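Local coordinates for protein GCN5-related N-acetyltransferase (Brucella abortus, PDB 7N1L) that probably transfers an acyl group, most likely acetyl from acetyl-CoA, to an amine acceptor, at residues A31-R36 with A74-A79; I90-P95 with A103-H108. All blocks are in the same frame, centred on the assembly; numbering follows the deposited sequence.

Contact 1 (A31-R36 with A74-A79); sequences ALLHLR and AEALGA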
loop_
_atom_site.group_PDB
_atom_site.type_symbol
_atom_site.label_atom_id
_atom_site.label_comp_id
_atom_site.label_asym_id
_atom_site.label_seq_id
_atom_site.Cartn_x
_atom_site.Cartn_y
_atom_site.Cartn_z
ATOM N N ALA A 31 10.232 -12.720 14.807
ATOM C CA ALA A 31 10.358 -11.455 15.521
ATOM C C ALA A 31 10.541 -10.334 14.509
ATOM O O ALA A 31 11.071 -10.549 13.418
ATOM C CB ALA A 31 11.549 -11.483 16.501
ATOM N N LEU A 32 10.140 -9.127 14.902
ATOM C CA LEU A 32 10.302 -7.952 14.052
ATOM C C LEU A 32 11.776 -7.669 13.795
ATOM O O LEU A 32 12.607 -7.793 14.692
ATOM C CB LEU A 32 9.672 -6.737 14.720
ATOM C CG LEU A 32 8.145 -6.654 14.753
ATOM C CD1 LEU A 32 7.756 -5.585 15.744
ATOM C CD2 LEU A 32 7.530 -6.396 13.371
ATOM N N LEU A 33 12.104 -7.297 12.564
ATOM C CA LEU A 33 13.457 -6.892 12.205
ATOM C C LEU A 33 13.662 -5.404 12.507
ATOM O O LEU A 33 12.727 -4.603 12.457
ATOM C CB LEU A 33 13.739 -7.174 10.728
ATOM C CG LEU A 33 13.680 -8.648 10.296
ATOM C CD1 LEU A 33 13.775 -8.756 8.763
ATOM C CD2 LEU A 33 14.812 -9.456 10.976
ATOM N N HIS A 34 14.888 -5.048 12.894
ATOM C CA HIS A 34 15.244 -3.661 13.133
ATOM C C HIS A 34 16.515 -3.332 12.354
ATOM O O HIS A 34 17.088 -4.188 11.664
ATOM C CB HIS A 34 15.389 -3.390 14.634
ATOM C CG HIS A 34 14.135 -3.645 15.416
ATOM N ND1 HIS A 34 13.111 -2.722 15.503
ATOM C CD2 HIS A 34 13.737 -4.716 16.140
ATOM C CE1 HIS A 34 12.143 -3.214 16.257
ATOM N NE2 HIS A 34 12.495 -4.424 16.652
ATOM N N LEU A 35 16.972 -2.075 12.480
ATOM C CA LEU A 35 18.106 -1.617 11.679
ATOM C C LEU A 35 19.370 -2.428 11.986
ATOM O O LEU A 35 20.243 -2.597 11.115
ATOM C CB LEU A 35 18.306 -0.115 11.879
ATOM C CG LEU A 35 19.389 0.521 10.999
ATOM C CD1 LEU A 35 19.043 0.188 9.579
ATOM C CD2 LEU A 35 19.477 2.062 11.180
ATOM N N ARG A 36 19.488 -2.907 13.224
ATOM C CA ARG A 36 20.570 -3.808 13.614
ATOM C C ARG A 36 20.710 -4.980 12.642
ATOM O O ARG A 36 21.827 -5.440 12.355
ATOM C CB ARG A 36 20.259 -4.364 15.015
ATOM C CG ARG A 36 21.330 -5.256 15.615
ATOM C CD ARG A 36 20.740 -6.404 16.471
ATOM N NE ARG A 36 20.216 -6.091 17.798
ATOM C CZ ARG A 36 18.977 -6.349 18.203
ATOM N NH1 ARG A 36 18.078 -6.885 17.392
ATOM N NH2 ARG A 36 18.638 -6.088 19.467
ATOM N N ALA A 74 7.458 1.361 6.792
ATOM C CA ALA A 74 7.604 -0.065 6.545
ATOM C C ALA A 74 8.008 -0.805 7.812
ATOM O O ALA A 74 8.675 -0.253 8.695
ATOM C CB ALA A 74 8.642 -0.327 5.454
ATOM N N GLU A 75 7.581 -2.054 7.908
ATOM C CA GLU A 75 8.080 -2.943 8.946
ATOM C C GLU A 75 8.312 -4.302 8.297
ATOM O O GLU A 75 7.781 -4.611 7.228
ATOM C CB GLU A 75 7.110 -3.059 10.135
ATOM C CG GLU A 75 6.754 -1.707 10.788
ATOM C CD GLU A 75 5.678 -1.851 11.823
ATOM O OE1 GLU A 75 5.929 -2.497 12.855
ATOM O OE2 GLU A 75 4.548 -1.349 11.584
ATOM N N ALA A 76 9.155 -5.097 8.924
ATOM C CA ALA A 76 9.478 -6.396 8.380
ATOM C C ALA A 76 9.548 -7.375 9.545
ATOM O O ALA A 76 10.184 -7.099 10.570
ATOM C CB ALA A 76 10.783 -6.345 7.579
ATOM N N LEU A 77 8.856 -8.490 9.393
ATOM C CA LEU A 77 8.929 -9.596 10.332
ATOM C C LEU A 77 9.913 -10.627 9.798
ATOM O O LEU A 77 9.956 -10.872 8.595
ATOM C CB LEU A 77 7.530 -10.171 10.493
ATOM C CG LEU A 77 6.932 -10.696 11.767
ATOM C CD1 LEU A 77 7.171 -9.815 12.943
ATOM C CD2 LEU A 77 5.445 -10.621 11.422
ATOM N N GLY A 78 10.762 -11.151 10.680
ATOM C CA GLY A 78 11.765 -12.129 10.289
ATOM C C GLY A 78 11.553 -13.480 10.953
ATOM O O GLY A 78 11.075 -13.574 12.089
ATOM N N ALA A 79 11.943 -14.539 10.241
ATOM C CA ALA A 79 11.859 -15.900 10.745
ATOM C C ALA A 79 13.262 -16.477 10.849
ATOM O O ALA A 79 14.022 -16.454 9.876
ATOM C CB ALA A 79 10.990 -16.773 9.838
HETATM O O HOH W 1 10.057 -3.838 11.544
#

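Contact 2 (I90-P95 with A103-H108); sequences IFYDLP and AGQVDH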
loop_
_atom_site.group_PDB
_atom_site.type_symbol
_atom_site.label_atom_id
_atom_site.label_comp_id
_atom_site.label_asym_id
_atom_site.label_seq_id
_atom_site.Cartn_x
_atom_site.Cartn_y
_atom_site.Cartn_z
ATOM N N ILE A 90 7.464 -8.232 4.563
ATOM C CA ILE A 90 7.457 -6.772 4.635
ATOM C C ILE A 90 6.012 -6.295 4.619
ATOM O O ILE A 90 5.234 -6.694 3.741
ATOM C CB ILE A 90 8.241 -6.160 3.460
ATOM C CG1 ILE A 90 9.708 -6.607 3.495
ATOM C CG2 ILE A 90 8.152 -4.625 3.483
ATOM C CD1 ILE A 90 10.478 -6.282 2.201
ATOM N N PHE A 91 5.647 -5.436 5.574
ATOM C CA PHE A 91 4.265 -4.987 5.687
ATOM C C PHE A 91 4.189 -3.521 6.059
ATOM O O PHE A 91 5.100 -2.969 6.681
ATOM C CB PHE A 91 3.491 -5.797 6.724
ATOM C CG PHE A 91 3.960 -5.618 8.135
ATOM C CD1 PHE A 91 5.057 -6.335 8.613
ATOM C CD2 PHE A 91 3.267 -4.805 9.019
ATOM C CE1 PHE A 91 5.473 -6.204 9.942
ATOM C CE2 PHE A 91 3.679 -4.666 10.341
ATOM C CZ PHE A 91 4.779 -5.368 10.797
ATOM N N TYR A 92 3.042 -2.917 5.731
ATOM C CA TYR A 92 2.774 -1.523 6.031
ATOM C C TYR A 92 1.572 -1.439 6.953
ATOM O O TYR A 92 0.580 -2.139 6.756
ATOM C CB TYR A 92 2.536 -0.714 4.750
ATOM C CG TYR A 92 3.574 -1.044 3.715
ATOM C CD1 TYR A 92 4.904 -0.765 3.943
ATOM C CD2 TYR A 92 3.223 -1.562 2.496
ATOM C CE1 TYR A 92 5.873 -1.081 3.031
ATOM C CE2 TYR A 92 4.187 -1.861 1.562
ATOM C CZ TYR A 92 5.520 -1.624 1.844
ATOM O OH TYR A 92 6.513 -1.900 0.915
ATOM N N ASP A 93 1.675 -0.614 7.978
ATOM C CA ASP A 93 0.557 -0.313 8.870
ATOM C C ASP A 93 -0.032 1.004 8.352
ATOM O O ASP A 93 0.518 2.078 8.601
ATOM C CB ASP A 93 1.021 -0.208 10.322
ATOM C CG ASP A 93 -0.141 0.004 11.308
ATOM O OD1 ASP A 93 -1.241 0.404 10.871
ATOM O OD2 ASP A 93 0.047 -0.157 12.537
ATOM N N LEU A 94 -1.112 0.915 7.609
ATOM C CA LEU A 94 -1.640 2.039 6.839
ATOM C C LEU A 94 -2.992 2.509 7.357
ATOM O O LEU A 94 -3.766 1.720 7.900
ATOM C CB LEU A 94 -1.788 1.688 5.356
ATOM C CG LEU A 94 -0.504 1.416 4.595
ATOM C CD1 LEU A 94 -0.812 0.973 3.186
ATOM C CD2 LEU A 94 0.384 2.657 4.590
ATOM N N PRO A 95 -3.313 3.791 7.204
ATOM C CA PRO A 95 -4.664 4.233 7.551
ATOM C C PRO A 95 -5.662 3.610 6.594
ATOM O O PRO A 95 -5.336 3.306 5.448
ATOM C CB PRO A 95 -4.594 5.759 7.405
ATOM C CG PRO A 95 -3.495 5.997 6.433
ATOM C CD PRO A 95 -2.473 4.909 6.728
ATOM N N ALA A 103 -5.228 -0.644 8.487
ATOM C CA ALA A 103 -5.139 -1.934 7.826
ATOM C C ALA A 103 -3.671 -2.250 7.569
ATOM O O ALA A 103 -2.848 -1.345 7.425
ATOM C CB ALA A 103 -5.927 -1.951 6.501
ATOM N N GLY A 104 -3.341 -3.547 7.546
ATOM C CA GLY A 104 -2.002 -3.984 7.168
ATOM C C GLY A 104 -1.921 -4.348 5.693
ATOM O O GLY A 104 -2.872 -4.862 5.110
ATOM N N GLN A 105 -0.761 -4.125 5.086
ATOM C CA GLN A 105 -0.601 -4.418 3.665
ATOM C C GLN A 105 0.735 -5.109 3.461
ATOM O O GLN A 105 1.768 -4.594 3.901
ATOM C CB GLN A 105 -0.688 -3.152 2.812
ATOM C CG GLN A 105 -0.466 -3.387 1.298
ATOM C CD GLN A 105 -0.568 -2.090 0.485
ATOM O OE1 GLN A 105 -1.420 -1.265 0.764
ATOM N NE2 GLN A 105 0.305 -1.910 -0.502
ATOM N N VAL A 106 0.691 -6.300 2.853
ATOM C CA VAL A 106 1.868 -7.112 2.547
ATOM C C VAL A 106 2.052 -7.145 1.037
ATOM O O VAL A 106 1.174 -7.626 0.309
ATOM C CB VAL A 106 1.724 -8.548 3.075
ATOM C CG1 VAL A 106 2.896 -9.398 2.590
ATOM C CG2 VAL A 106 1.607 -8.574 4.580
ATOM N N ASP A 107 3.211 -6.717 0.572
ATOM C CA ASP A 107 3.565 -6.812 -0.835
ATOM C C ASP A 107 4.671 -7.817 -1.091
ATOM O O ASP A 107 4.960 -8.114 -2.251
ATOM C CB ASP A 107 4.002 -5.434 -1.374
ATOM C CG ASP A 107 2.858 -4.396 -1.385
ATOM O OD1 ASP A 107 1.683 -4.767 -1.319
ATOM O OD2 ASP A 107 3.148 -3.194 -1.413
ATOM N N HIS A 108 5.360 -8.275 -0.050
ATOM C CA HIS A 108 6.559 -9.072 -0.246
ATOM C C HIS A 108 6.701 -10.093 0.865
ATOM O O HIS A 108 6.755 -9.737 2.047
ATOM C CB HIS A 108 7.804 -8.177 -0.281
ATOM C CG HIS A 108 7.692 -7.013 -1.216
ATOM N ND1 HIS A 108 7.792 -7.147 -2.585
ATOM C CD2 HIS A 108 7.469 -5.698 -0.978
ATOM C CE1 HIS A 108 7.659 -5.958 -3.149
ATOM N NE2 HIS A 108 7.452 -5.067 -2.198
HETATM O O HOH W 2 4.823 -4.963 1.980
HETATM O O HOH W 3 5.733 -2.367 -1.350
#

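Contact 1 (A31-R36 with A74-A79)
The carbonyl oxygen of A76 is gripped from the neighbouring strand twice: the amide N of L33 reaches A76 O at 2.8 Å in an almost straight bond (173° at the hydrogen), and the CA-H of L32 adds a weaker contact to the same oxygen. This is the outer edge of the GNAT sheet, where strand 28-32 runs antiparallel to strand 74-81. Further along, A31 and G78 form a hydrogen-bonded pair, with A31 N to G78 O at 3.0 Å and G78 N to A31 O at 2.8 Å. Only the first of these two meets its acceptor in the carbonyl plane; in the second, the donor is tilted 32° from it. Beyond L33 the chains part, and a water fills in: it donates to L33 O and accepts from A76 N, extending the pairing by one bridged step.

L32 and L77 form the non-hydrogen-bonded pair between these bonds, and their side chains lie on one face of the sheet, crossing at a slant. L77 is twisted off a staggered rotamer (chi1 -143°), which brings CD1 against the backbone of the neighbouring strand, 3.6 Å from L32 N. V127 of helix 120-129 also packs on L77, while F91 of strand 84-96 packs against L32 at the same CD2 methyl that meets L77. E75 sits near this patch too, its carboxylate turned to a salt bridge with R135.

L33 works on the opposite face. With CG beside its own backbone N and opposite its carbonyl carbon, it leans over the strand: CD1 meets A76 CB at 4.0 Å, and CD2 settles over glycine, 4.1 Å from G78 CA. The tightest apolar touch is back on the L32 side, where L32 CD2 and L77 CD1 press to 3.5 Å.

Contact 2 (I90-P95 with A103-H108)
Antiparallel and 154° apart in direction, I90-P95 and A103-H108 pair through hydrogen-bonded couples at Y92 with Q105 and L94 with A103, and a further bond runs from I90 N to H108 O at 3.0 Å. The regular pattern breaks at D107: its amide N stands 3.8 Å from I90 O, and a water lies between them, although its modelled approach to I90 O is doubtfully short.

On one face, Y92, L94, Q105 and H108 gather. The Y92 ring and the Q105 amide stand nearly perpendicular, their planes 84° apart. Q105 reaches out fully extended, CG opposite its backbone N (chi1 178°), and its NE2 forks to both carboxylate oxygens of D107, 3.3 Å to OD1 and 3.2 Å to OD2, each through a syn lone pair. D107 OD2 also lies in the plane of the Y92 ring at its edge, 3.4 Å from CE2. N143 holds D107 OD1 from strand 137-144, and the Q105 amide bonds to Q105 of the second subunit. L94 CD1 lies 3.4 Å from Q105 OE1. D107 CB sits over one face of the H108 ring, displaced toward its rim, while H108 ND1 bonds to Y48 OH.

On the face of F91 and V106, F91 CB touches V106 CG2 at 4.0 Å, and L128 of helix 120-129 covers both residues. D93, on the same face, forms salt bridges with R102 through OD1 and R135 through OD2.

Together the strands make the central antiparallel hairpin of the GNAT fold, and the irregularity at D107 is consistent with the bulge that the second of these strands commonly carries in this family.

From the N terminus, strand 28-32 lies along the edge of the sheet; the chain then runs through helices 38-52 and 61-69 before strand 74-81 returns beside it, so contact 1 closes a largely helical loop of 37 residues. Contact 2 opens only afterwards and closes the hairpin of strands 84-96 and 101-111, with seven residues between its segments, three of them still strand. The two are in series, neither nested nor crossed, with centres about 13 Å apart. Strands 74-81 and 84-96 are neighbours and join them: E75 O and F91 N probably share a hydrogen bond at 2.8 Å, and A74 packs on Y92. Together they tie four successive strands into one sheet.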